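Local coordinates for Bse634I restriction endonuclease (PDB 1KNV), which cleaves DNA as a type II restriction endonuclease, probably using metal ions bound within a PD-(D/E)XK-type fold, at residues T6-V11 and K55-A60; Y90-E95 and N161-K166; F234-A239 and R269-I274. All coordinates share one frame; numbering follows the deposited sequence.

Contact 1 of 3, residues T6-V11 and K55-A60; sequences TNSNCV and KDVVKA
V57, near the end of helix 43-60, pushes both of its methyls against S8 in the loop that leads from the N terminus. S8 CB sits 3.3 Å from V57 CG1 and as far from CG2, tighter than ordinary van der Waals contact; serine is small enough to come this near. With CG1 anti to the backbone N (chi1 171°), the two branches part company beyond S8. CG2 touches C10 SG at 3.6 Å, and CG1 meets V11 CG2 at 3.7 Å. One step on, V58 CG2 touches V11 CG1 at 3.9 Å, the two valines crossing at about a right angle. These short branched and thiol side chains fill the buried part.

The other end of the contact is the more exposed one, facing solvent: T6 CG2 lies 2.9 Å from A60 O, an unusually close approach, and 3.9 Å from A60 CB. S8 OG, though buried, is bonded to E32 and to Y53 OH. It also accepts from C10 N at 3.1 Å, although its exact position is less certain; this backbone-to-hydroxyl link two residues on forms an ST turn, which leads into the first strand of the beta hairpin 11-16/19-24.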
loop_
_atom_site.group_PDB
_atom_site.type_symbol
_atom_site.label_atom_id
_atom_site.label_comp_id
_atom_site.label_asym_id
_atom_site.label_seq_id
_atom_site.Cartn_x
_atom_site.Cartn_y
_atom_site.Cartn_z
ATOM N N THR B 6 13.023 63.507 9.578
ATOM C CA THR B 6 11.731 63.943 10.107
ATOM C C THR B 6 10.811 63.874 8.909
ATOM O O THR B 6 9.598 64.070 9.014
ATOM C CB THR B 6 11.751 65.403 10.595
ATOM O OG1 THR B 6 11.948 66.280 9.479
ATOM C CG2 THR B 6 12.827 65.588 11.624
ATOM N N ASN B 7 11.422 63.573 7.774
ATOM C CA ASN B 7 10.760 63.436 6.492
ATOM C C ASN B 7 10.610 61.989 5.986
ATOM O O ASN B 7 10.166 61.767 4.856
ATOM C CB ASN B 7 11.544 64.202 5.454
ATOM C CG ASN B 7 10.671 64.780 4.406
ATOM O OD1 ASN B 7 9.913 65.714 4.645
ATOM N ND2 ASN B 7 10.759 64.231 3.206
ATOM N N SER B 8 10.996 60.996 6.778
ATOM C CA SER B 8 10.859 59.616 6.317
ATOM C C SER B 8 9.404 59.186 6.413
ATOM O O SER B 8 8.622 59.757 7.179
ATOM C CB SER B 8 11.729 58.651 7.133
ATOM O OG SER B 8 11.514 57.322 6.687
ATOM N N ASN B 9 9.044 58.198 5.602
ATOM C CA ASN B 9 7.689 57.658 5.580
ATOM C C ASN B 9 7.694 56.216 6.072
ATOM O O ASN B 9 6.719 55.483 5.902
ATOM C CB ASN B 9 7.126 57.719 4.159
ATOM C CG ASN B 9 6.745 59.121 3.750
ATOM O OD1 ASN B 9 6.761 59.462 2.571
ATOM N ND2 ASN B 9 6.389 59.943 4.730
ATOM N N CYS B 10 8.803 55.817 6.687
ATOM C CA CYS B 10 8.951 54.461 7.195
ATOM C C CYS B 10 8.258 54.307 8.540
ATOM O O CYS B 10 8.437 53.304 9.230
ATOM C CB CYS B 10 10.430 54.107 7.324
ATOM S SG CYS B 10 11.298 55.074 8.545
ATOM N N VAL B 11 7.481 55.323 8.905
ATOM C CA VAL B 11 6.702 55.344 10.143
ATOM C C VAL B 11 5.504 56.248 9.869
ATOM O O VAL B 11 5.603 57.203 9.099
ATOM C CB VAL B 11 7.506 55.900 11.354
ATOM C CG1 VAL B 11 8.657 54.970 11.690
ATOM C CG2 VAL B 11 8.019 57.299 11.056
ATOM N N LYS B 55 14.523 53.389 13.472
ATOM C CA LYS B 55 14.743 53.895 14.819
ATOM C C LYS B 55 15.271 55.335 14.797
ATOM O O LYS B 55 14.936 56.133 15.671
ATOM C CB LYS B 55 15.700 52.976 15.582
ATOM C CG LYS B 55 15.076 51.640 15.965
ATOM C CD LYS B 55 16.031 50.797 16.796
ATOM C CE LYS B 55 15.349 49.553 17.341
ATOM N NZ LYS B 55 16.268 48.735 18.181
ATOM N N ASP B 56 16.091 55.669 13.803
ATOM C CA ASP B 56 16.603 57.025 13.699
ATOM C C ASP B 56 15.467 57.949 13.295
ATOM O O ASP B 56 15.359 59.062 13.807
ATOM C CB ASP B 56 17.730 57.124 12.669
ATOM C CG ASP B 56 18.999 56.445 13.131
ATOM O OD1 ASP B 56 19.159 56.254 14.356
ATOM O OD2 ASP B 56 19.841 56.118 12.271
ATOM N N VAL B 57 14.617 57.491 12.382
ATOM C CA VAL B 57 13.485 58.297 11.929
ATOM C C VAL B 57 12.487 58.566 13.060
ATOM O O VAL B 57 11.905 59.646 13.147
ATOM C CB VAL B 57 12.761 57.609 10.760
ATOM C CG1 VAL B 57 11.463 58.340 10.435
ATOM C CG2 VAL B 57 13.681 57.577 9.543
ATOM N N VAL B 58 12.281 57.580 13.923
ATOM C CA VAL B 58 11.368 57.755 15.043
ATOM C C VAL B 58 11.907 58.860 15.948
ATOM O O VAL B 58 11.165 59.738 16.388
ATOM C CB VAL B 58 11.244 56.465 15.884
ATOM C CG1 VAL B 58 10.386 56.725 17.105
ATOM C CG2 VAL B 58 10.641 55.350 15.051
ATOM N N LYS B 59 13.212 58.807 16.211
ATOM C CA LYS B 59 13.868 59.776 17.076
ATOM C C LYS B 59 13.848 61.177 16.495
ATOM O O LYS B 59 13.574 62.134 17.212
ATOM C CB LYS B 59 15.310 59.347 17.362
ATOM C CG LYS B 59 15.984 60.194 18.432
ATOM C CD LYS B 59 17.321 59.623 18.897
ATOM C CE LYS B 59 17.977 60.567 19.913
ATOM N NZ LYS B 59 19.286 60.078 20.473
ATOM N N ALA B 60 14.127 61.305 15.201
ATOM C CA ALA B 60 14.133 62.616 14.555
ATOM C C ALA B 60 12.737 63.219 14.503
ATOM O O ALA B 60 12.588 64.420 14.316
ATOM C CB ALA B 60 14.698 62.512 13.146
#

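Contact 2 of 3, residues Y90-E95 and N161-K166; sequences YRVKRE and NLPINK
V92 and N161 bring their CA atoms to 5.6 Å, where the last turn of helix 68-93 meets the irregular chain that follows strand 147-151. The polar half of the contact belongs to R91, whose guanidinium grips one oxygen of N161 end-on with two nitrogens. NH2 donates to N161 OD1 at 2.8 Å, and NH1 donates to the same OD1 at 3.0 Å along a more bent path (N-H...O 136°). The oxygen lies close to the guanidinium plane, but the amide is turned 35° from that plane, and both nitrogens approach OD1 from the same face of the amide. Asparagine suits the place because its short side chain holds a carbonyl oxygen within reach of both nitrogens. In R91, a bend at chi3 (-69°) places NE, which donates to the carbonyl of Y99. The guanidinium is thus anchored on two sides.

Just beyond, the helix is closed by a Schellman motif: E95 adopts positive phi and the chain bonds back into the last turn.

V92 supplies the apolar half. Its CG1 packs against P163 CD at 4.1 Å, the two side chains crossing at about a right angle, and its CG2 rests 4.0 Å from N161 CA. The compact valine fits against the backbone here, and the proline ring offers it an apolar surface. On the same helix, W88 NE1 bonds to L162 O and N89 OD1 accepts from I164 N.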
loop_
_atom_site.group_PDB
_atom_site.type_symbol
_atom_site.label_atom_id
_atom_site.label_comp_id
_atom_site.label_asym_id
_atom_site.label_seq_id
_atom_site.Cartn_x
_atom_site.Cartn_y
_atom_site.Cartn_z
ATOM N N TYR B 90 17.140 35.338 -9.058
ATOM C CA TYR B 90 17.830 34.060 -9.222
ATOM C C TYR B 90 17.407 33.332 -10.492
ATOM O O TYR B 90 18.255 32.874 -11.258
ATOM C CB TYR B 90 17.574 33.142 -8.020
ATOM C CG TYR B 90 18.078 31.717 -8.203
ATOM C CD1 TYR B 90 19.358 31.341 -7.805
ATOM C CD2 TYR B 90 17.271 30.748 -8.788
ATOM C CE1 TYR B 90 19.818 30.032 -7.989
ATOM C CE2 TYR B 90 17.721 29.446 -8.978
ATOM C CZ TYR B 90 18.991 29.095 -8.577
ATOM O OH TYR B 90 19.416 27.804 -8.789
ATOM N N ARG B 91 16.103 33.204 -10.718
ATOM C CA ARG B 91 15.670 32.491 -11.910
ATOM C C ARG B 91 16.026 33.276 -13.156
ATOM O O ARG B 91 16.158 32.707 -14.245
ATOM C CB ARG B 91 14.168 32.190 -11.882
ATOM C CG ARG B 91 13.260 33.384 -11.898
ATOM C CD ARG B 91 11.838 32.970 -12.291
ATOM N NE ARG B 91 11.729 32.547 -13.694
ATOM C CZ ARG B 91 11.775 33.373 -14.740
ATOM N NH1 ARG B 91 11.931 34.677 -14.564
ATOM N NH2 ARG B 91 11.647 32.894 -15.969
ATOM N N VAL B 92 16.198 34.585 -12.998
ATOM C CA VAL B 92 16.558 35.415 -14.136
ATOM C C VAL B 92 18.024 35.226 -14.478
ATOM O O VAL B 92 18.345 34.881 -15.608
ATOM C CB VAL B 92 16.298 36.905 -13.876
ATOM C CG1 VAL B 92 16.950 37.733 -14.967
ATOM C CG2 VAL B 92 14.807 37.175 -13.862
ATOM N N LYS B 93 18.917 35.420 -13.513
ATOM C CA LYS B 93 20.339 35.272 -13.808
ATOM C C LYS B 93 20.768 33.840 -14.116
ATOM O O LYS B 93 21.783 33.625 -14.784
ATOM C CB LYS B 93 21.191 35.852 -12.676
ATOM C CG LYS B 93 21.162 35.100 -11.375
ATOM C CD LYS B 93 21.943 35.879 -10.352
ATOM C CE LYS B 93 22.020 35.145 -9.049
ATOM N NZ LYS B 93 22.587 36.028 -7.999
ATOM N N ARG B 94 20.001 32.865 -13.632
ATOM C CA ARG B 94 20.296 31.455 -13.890
ATOM C C ARG B 94 19.602 31.031 -15.179
ATOM O O ARG B 94 19.811 29.922 -15.666
ATOM C CB ARG B 94 19.804 30.578 -12.734
ATOM C CG ARG B 94 20.672 30.643 -11.487
ATOM C CD ARG B 94 22.050 30.004 -11.707
ATOM N NE ARG B 94 22.781 29.842 -10.447
ATOM C CZ ARG B 94 23.313 30.840 -9.746
ATOM N NH1 ARG B 94 23.215 32.086 -10.182
ATOM N NH2 ARG B 94 23.917 30.594 -8.588
ATOM N N GLU B 95 18.779 31.929 -15.717
ATOM C CA GLU B 95 18.027 31.688 -16.942
ATOM C C GLU B 95 17.161 30.434 -16.857
ATOM O O GLU B 95 17.165 29.605 -17.763
ATOM C CB GLU B 95 18.978 31.584 -18.135
ATOM C CG GLU B 95 19.697 32.886 -18.480
ATOM C CD GLU B 95 20.824 32.687 -19.492
ATOM O OE1 GLU B 95 20.565 32.120 -20.571
ATOM O OE2 GLU B 95 21.968 33.099 -19.207
ATOM N N ASN B 161 10.959 37.944 -16.501
ATOM C CA ASN B 161 12.341 37.916 -16.936
ATOM C C ASN B 161 13.102 39.222 -16.867
ATOM O O ASN B 161 14.201 39.323 -17.401
ATOM C CB ASN B 161 12.418 37.337 -18.338
ATOM C CG ASN B 161 11.988 35.883 -18.377
ATOM O OD1 ASN B 161 12.415 35.085 -17.541
ATOM N ND2 ASN B 161 11.145 35.530 -19.345
ATOM N N LEU B 162 12.524 40.220 -16.210
ATOM C CA LEU B 162 13.186 41.509 -16.037
ATOM C C LEU B 162 13.683 41.523 -14.596
ATOM O O LEU B 162 12.891 41.396 -13.653
ATOM C CB LEU B 162 12.205 42.661 -16.250
ATOM C CG LEU B 162 11.529 42.736 -17.621
ATOM C CD1 LEU B 162 10.458 43.820 -17.571
ATOM C CD2 LEU B 162 12.561 43.018 -18.723
ATOM N N PRO B 163 15.005 41.664 -14.399
ATOM C CA PRO B 163 15.480 41.671 -13.015
ATOM C C PRO B 163 15.059 42.897 -12.211
ATOM O O PRO B 163 14.555 43.878 -12.757
ATOM C CB PRO B 163 17.001 41.513 -13.156
ATOM C CG PRO B 163 17.316 42.086 -14.496
ATOM C CD PRO B 163 16.121 41.711 -15.365
ATOM N N ILE B 164 15.226 42.809 -10.898
ATOM C CA ILE B 164 14.888 43.908 -10.004
ATOM C C ILE B 164 16.214 44.482 -9.507
ATOM O O ILE B 164 16.949 43.834 -8.763
ATOM C CB ILE B 164 14.023 43.411 -8.819
ATOM C CG1 ILE B 164 12.651 42.964 -9.337
ATOM C CG2 ILE B 164 13.865 44.503 -7.774
ATOM C CD1 ILE B 164 11.793 42.261 -8.297
ATOM N N ASN B 165 16.513 45.699 -9.940
ATOM C CA ASN B 165 17.756 46.367 -9.581
ATOM C C ASN B 165 17.622 47.344 -8.438
ATOM O O ASN B 165 18.620 47.847 -7.926
ATOM C CB ASN B 165 18.292 47.097 -10.796
ATOM C CG ASN B 165 18.595 46.160 -11.924
ATOM O OD1 ASN B 165 18.590 46.551 -13.092
ATOM N ND2 ASN B 165 18.872 44.904 -11.585
ATOM N N LYS B 166 16.386 47.626 -8.053
ATOM C CA LYS B 166 16.112 48.542 -6.962
ATOM C C LYS B 166 14.685 48.307 -6.524
ATOM O O LYS B 166 13.841 47.921 -7.330
ATOM C CB LYS B 166 16.330 49.987 -7.421
ATOM C CG LYS B 166 15.714 50.319 -8.774
ATOM C CD LYS B 166 14.254 50.736 -8.652
ATOM C CE LYS B 166 14.115 52.123 -8.014
ATOM N NZ LYS B 166 14.647 53.215 -8.881
#

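Contact 3 of 3, residues F234-A239 and R269-I274; sequences FKYYGA and RAVDDI
Y236 O receives the backbone N-H of D272 at 2.7 Å; the donor lies nearly along the C=O axis, though the N-H...O angle is only 139°. The D272 carboxylate turns back to the same residue, OD2 accepting from Y236 N at 2.9 Å, although the position of OD2 is less sure. Aspartate suits this place: its short side chain brings a carboxylate oxygen back to Y236, beside the bond made by its own backbone N-H, and K217 supplies the countercharge. K235 CD lies 3.3 Å from D272 CG, but its ammonium pairs with E233.

G238 and I274 then pair in parallel. G238 N donates to D273 O at 3.0 Å (168°), and I274 CA-H points at G238 O, 3.2 Å away. Glycine lets I274 CD1 settle where a CB would crowd it, 3.3 Å from G238 O. On the other face, the edge of the Y237 ring meets D273 CB, 3.6 Å from CD1.

D272 O is also bonded to Q136 of the second subunit. The two strands belong to a beta-alpha-beta unit, with strand 191-198 on the far side of 235-240; helix 203-227 packs against Y236, and helix 281-291 against Y237.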
loop_
_atom_site.group_PDB
_atom_site.type_symbol
_atom_site.label_atom_id
_atom_site.label_comp_id
_atom_site.label_asym_id
_atom_site.label_seq_id
_atom_site.Cartn_x
_atom_site.Cartn_y
_atom_site.Cartn_z
ATOM N N PHE B 234 8.372 15.331 -4.964
ATOM C CA PHE B 234 8.196 16.575 -4.241
ATOM C C PHE B 234 9.126 16.551 -3.044
ATOM O O PHE B 234 9.031 15.656 -2.205
ATOM C CB PHE B 234 6.778 16.754 -3.742
ATOM C CG PHE B 234 6.595 17.998 -2.930
ATOM C CD1 PHE B 234 6.590 19.244 -3.542
ATOM C CD2 PHE B 234 6.470 17.926 -1.549
ATOM C CE1 PHE B 234 6.463 20.400 -2.789
ATOM C CE2 PHE B 234 6.342 19.077 -0.782
ATOM C CZ PHE B 234 6.338 20.316 -1.403
ATOM N N LYS B 235 10.024 17.529 -2.976
ATOM C CA LYS B 235 10.977 17.629 -1.880
ATOM C C LYS B 235 10.624 18.815 -0.993
ATOM O O LYS B 235 10.155 19.841 -1.469
ATOM C CB LYS B 235 12.380 17.832 -2.430
ATOM C CG LYS B 235 12.873 16.720 -3.317
ATOM C CD LYS B 235 13.473 15.601 -2.501
ATOM C CE LYS B 235 14.096 14.541 -3.399
ATOM N NZ LYS B 235 13.057 13.834 -4.206
ATOM N N TYR B 236 10.865 18.675 0.300
ATOM C CA TYR B 236 10.593 19.751 1.229
ATOM C C TYR B 236 11.877 20.088 1.966
ATOM O O TYR B 236 12.584 19.199 2.435
ATOM C CB TYR B 236 9.497 19.342 2.209
ATOM C CG TYR B 236 9.185 20.417 3.216
ATOM C CD1 TYR B 236 9.723 20.368 4.500
ATOM C CD2 TYR B 236 8.395 21.516 2.871
ATOM C CE1 TYR B 236 9.487 21.388 5.421
ATOM C CE2 TYR B 236 8.156 22.541 3.780
ATOM C CZ TYR B 236 8.706 22.472 5.054
ATOM O OH TYR B 236 8.492 23.493 5.961
ATOM N N TYR B 237 12.174 21.380 2.059
ATOM C CA TYR B 237 13.398 21.848 2.710
ATOM C C TYR B 237 13.181 22.869 3.826
ATOM O O TYR B 237 12.143 23.522 3.919
ATOM C CB TYR B 237 14.323 22.494 1.681
ATOM C CG TYR B 237 14.712 21.596 0.541
ATOM C CD1 TYR B 237 15.803 20.740 0.646
ATOM C CD2 TYR B 237 13.978 21.592 -0.640
ATOM C CE1 TYR B 237 16.158 19.900 -0.405
ATOM C CE2 TYR B 237 14.318 20.761 -1.691
ATOM C CZ TYR B 237 15.408 19.918 -1.570
ATOM O OH TYR B 237 15.756 19.109 -2.621
ATOM N N GLY B 238 14.201 23.002 4.660
ATOM C CA GLY B 238 14.164 23.973 5.728
ATOM C C GLY B 238 15.347 24.900 5.522
ATOM O O GLY B 238 16.380 24.488 4.997
ATOM N N ALA B 239 15.187 26.163 5.901
ATOM C CA ALA B 239 16.254 27.158 5.799
ATOM C C ALA B 239 16.221 27.971 7.092
ATOM O O ALA B 239 15.208 28.598 7.410
ATOM C CB ALA B 239 16.030 28.068 4.605
ATOM N N ARG B 269 13.331 11.484 4.304
ATOM C CA ARG B 269 13.204 12.354 5.451
ATOM C C ARG B 269 11.968 13.213 5.267
ATOM O O ARG B 269 11.504 13.430 4.148
ATOM C CB ARG B 269 14.411 13.287 5.541
ATOM C CG ARG B 269 15.751 12.621 5.489
ATOM C CD ARG B 269 16.820 13.679 5.488
ATOM N NE ARG B 269 18.156 13.108 5.597
ATOM C CZ ARG B 269 19.277 13.832 5.650
ATOM N NH1 ARG B 269 19.216 15.162 5.603
ATOM N NH2 ARG B 269 20.462 13.229 5.735
ATOM N N ALA B 270 11.445 13.714 6.374
ATOM C CA ALA B 270 10.302 14.596 6.326
ATOM C C ALA B 270 10.833 15.883 5.706
ATOM O O ALA B 270 10.129 16.561 4.972
ATOM C CB ALA B 270 9.788 14.860 7.736
ATOM N N VAL B 271 12.088 16.211 6.013
ATOM C CA VAL B 271 12.740 17.417 5.510
ATOM C C VAL B 271 13.965 16.933 4.779
ATOM O O VAL B 271 14.899 16.437 5.394
ATOM C CB VAL B 271 13.172 18.345 6.668
ATOM C CG1 VAL B 271 13.639 19.692 6.133
ATOM C CG2 VAL B 271 12.011 18.557 7.619
ATOM N N ASP B 272 13.954 17.061 3.462
ATOM C CA ASP B 272 15.060 16.599 2.641
ATOM C C ASP B 272 16.425 17.212 2.947
ATOM O O ASP B 272 17.455 16.556 2.798
ATOM C CB ASP B 272 14.691 16.796 1.185
ATOM C CG ASP B 272 13.591 15.866 0.769
ATOM O OD1 ASP B 272 13.889 14.667 0.623
ATOM O OD2 ASP B 272 12.435 16.315 0.620
ATOM N N ASP B 273 16.448 18.470 3.357
ATOM C CA ASP B 273 17.710 19.085 3.706
ATOM C C ASP B 273 17.436 20.388 4.422
ATOM O O ASP B 273 16.335 20.944 4.342
ATOM C CB ASP B 273 18.574 19.309 2.465
ATOM C CG ASP B 273 20.068 19.376 2.790
ATOM O OD1 ASP B 273 20.875 19.357 1.840
ATOM O OD2 ASP B 273 20.445 19.443 3.984
ATOM N N ILE B 274 18.444 20.860 5.144
ATOM C CA ILE B 274 18.326 22.084 5.907
ATOM C C ILE B 274 19.433 23.023 5.461
ATOM O O ILE B 274 20.578 22.611 5.270
ATOM C CB ILE B 274 18.420 21.777 7.425
ATOM C CG1 ILE B 274 18.450 23.074 8.227
ATOM C CG2 ILE B 274 19.627 20.900 7.707
ATOM C CD1 ILE B 274 17.159 23.840 8.157
#

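In the fold
From the N terminus, contact 1 comes first: it closes a loop holding the hairpin 11-16/19-24 and helix 26-33, and ties the start of the chain to the end of helix 43-60. Helix 68-93 follows, and contact 2 closes the next loop, which runs through strands 99-103 and 147-151 and helix 118-131 before returning to that helix. Contact 3 closes the shortest loop, around helix 246-251, and joins the outermost strand of the sheet within this chain, 273-276, to its neighbour 235-240. The three lie in series, neither nesting nor crossing. Contacts 1 and 3 fall on opposite sides of the chain's centre, their own centres about 40 Å apart; those of contacts 2 and 3 are about 25 Å apart.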